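Local coordinates for hypothetical protein AF1796 (Archaeoglobus fulgidus, PDB 1VIM) that is uncharacterized but belongs to the SIS family, PHI subfamily, and probably binds a carbohydrate derivative such as a sugar phosphate and acts as an isomerase, at residues L119-G124 with S128-M133. Residues are numbered along the deposited sequence; the frame is centred on the assembly and turned at random.
Sequences LVAVTG and SSLAKM
L130 reaches from the short helix 129-133 to A121 in the strand: the A121 methyl, CB, sits 3.8 Å from L130 CG and touches CD2 as well. CG anti to the backbone N (chi1 -173°) carries the branched end of L130 to the strand, CD2 on A121 and CD1 on L119, where it meets L119 CD2 at 4.1 Å. That same L119 methyl also lies 3.8 Å from M133 CB, the two side chains crossing at a slant. A121 can face the helix backbone closely because it is so small; its CA is 5.7 Å from the CA of A131. This greasy, buried end is the tight part, and S109 of helix 103-115 adjoins both leucines there. The outer side is looser: K132 turns away and is exposed, and M133 is partly exposed, its side chain also touching K110 of helix 103-115.

At the other end T123 divides its branches. CG2 rests against A131 CB at 4.3 Å, while OG1 stands 3.9 Å from S128 OG without a bond, each hydroxyl satisfied elsewhere, T123 by S97 O, G98 O and K125 N, S128 by K125 O. S128 is the N-cap: its OG accepts from A131 N at 3.2 Å with an N-H...O angle of 160°. Replacing S128 by alanine would remove the hydroxyl, probably leaving A131 N without its cap and K125 O without this partner.

Strand 118-123 and this helix belong to a beta-alpha-beta unit of the SIS domain leading to 136-139, the outermost strand of the parallel sheet in this chain; the axes of 119-123 and 129-133 run roughly antiparallel, at 148°. With no hydrogen bond between the two segments, the helix is held to the strand by apolar packing, while hydroxyls fix the turn that starts it.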
loop_
_atom_site.group_PDB
_atom_site.type_symbol
_atom_site.label_atom_id
_atom_site.label_comp_id
_atom_site.label_asym_id
_atom_site.label_seq_id
_atom_site.Cartn_x
_atom_site.Cartn_y
_atom_site.Cartn_z
ATOM N N LEU A 119 19.220 -2.869 15.279
ATOM C CA LEU A 119 17.796 -3.122 15.438
ATOM C C LEU A 119 17.296 -2.515 16.736
ATOM O O LEU A 119 17.892 -2.728 17.804
ATOM C CB LEU A 119 17.534 -4.637 15.432
ATOM C CG LEU A 119 16.119 -5.133 15.754
ATOM C CD1 LEU A 119 15.095 -4.697 14.678
ATOM C CD2 LEU A 119 16.089 -6.675 15.910
ATOM N N VAL A 120 16.238 -1.722 16.626
ATOM C CA VAL A 120 15.466 -1.263 17.760
ATOM C C VAL A 120 14.165 -2.025 17.751
ATOM O O VAL A 120 13.438 -2.001 16.749
ATOM C CB VAL A 120 15.160 0.243 17.699
ATOM C CG1 VAL A 120 14.289 0.664 18.867
ATOM C CG2 VAL A 120 16.439 1.063 17.618
ATOM N N ALA A 121 13.849 -2.680 18.870
ATOM C CA ALA A 121 12.578 -3.385 19.004
ATOM C C ALA A 121 11.646 -2.551 19.847
ATOM O O ALA A 121 11.965 -2.243 20.982
ATOM C CB ALA A 121 12.788 -4.779 19.621
ATOM N N VAL A 122 10.490 -2.189 19.290
ATOM C CA VAL A 122 9.421 -1.527 20.038
ATOM C C VAL A 122 8.389 -2.612 20.311
ATOM O O VAL A 122 7.681 -3.050 19.397
ATOM C CB VAL A 122 8.795 -0.350 19.269
ATOM C CG1 VAL A 122 7.685 0.282 20.091
ATOM C CG2 VAL A 122 9.860 0.674 18.885
ATOM N N THR A 123 8.332 -3.041 21.563
ATOM C CA THR A 123 7.628 -4.272 21.915
ATOM C C THR A 123 7.158 -4.239 23.354
ATOM O O THR A 123 7.714 -3.494 24.166
ATOM C CB THR A 123 8.561 -5.510 21.647
ATOM O OG1 THR A 123 7.884 -6.742 21.962
ATOM C CG2 THR A 123 9.824 -5.510 22.539
ATOM N N GLY A 124 6.161 -5.069 23.677
ATOM C CA GLY A 124 5.708 -5.191 25.045
ATOM C C GLY A 124 6.444 -6.276 25.809
ATOM O O GLY A 124 6.247 -6.405 27.021
ATOM N N SER A 128 11.210 -11.403 24.297
ATOM C CA SER A 128 10.701 -11.958 23.048
ATOM C C SER A 128 11.784 -12.255 22.025
ATOM O O SER A 128 12.902 -11.771 22.146
ATOM C CB SER A 128 9.685 -11.009 22.438
ATOM O OG SER A 128 10.296 -9.749 22.132
ATOM N N SER A 129 11.440 -13.021 20.987
ATOM C CA SER A 129 12.363 -13.264 19.886
ATOM C C SER A 129 12.919 -11.941 19.305
ATOM O O SER A 129 14.113 -11.831 19.019
ATOM C CB SER A 129 11.673 -14.070 18.779
ATOM O OG SER A 129 11.267 -15.362 19.252
ATOM N N LEU A 130 12.053 -10.952 19.081
ATOM C CA LEU A 130 12.512 -9.711 18.496
ATOM C C LEU A 130 13.452 -8.977 19.440
ATOM O O LEU A 130 14.503 -8.478 19.007
ATOM C CB LEU A 130 11.289 -8.865 18.151
ATOM C CG LEU A 130 11.621 -7.596 17.375
ATOM C CD1 LEU A 130 12.169 -7.989 15.999
ATOM C CD2 LEU A 130 10.433 -6.690 17.254
ATOM N N ALA A 131 13.085 -8.912 20.720
ATOM C CA ALA A 131 13.897 -8.208 21.718
ATOM C C ALA A 131 15.274 -8.831 21.868
ATOM O O ALA A 131 16.268 -8.111 21.977
ATOM C CB ALA A 131 13.179 -8.154 23.041
ATOM N N LYS A 132 15.345 -10.166 21.842
ATOM C CA LYS A 132 16.642 -10.833 22.000
ATOM C C LYS A 132 17.633 -10.503 20.908
ATOM O O LYS A 132 18.838 -10.558 21.139
ATOM C CB LYS A 132 16.481 -12.355 22.151
ATOM C CG LYS A 132 15.785 -12.755 23.440
ATOM C CD LYS A 132 15.737 -14.263 23.610
ATOM C CE LYS A 132 14.728 -14.900 22.693
ATOM N NZ LYS A 132 14.707 -16.385 22.878
ATOM N N MET A 133 17.145 -10.148 19.718
ATOM C CA MET A 133 17.991 -9.754 18.600
ATOM C C MET A 133 18.381 -8.276 18.612
ATOM O O MET A 133 19.257 -7.868 17.851
ATOM C CB MET A 133 17.248 -10.008 17.275
ATOM C CG MET A 133 17.255 -11.459 16.836
ATOM S SD MET A 133 16.560 -11.647 15.180
ATOM C CE MET A 133 14.899 -11.337 15.515
#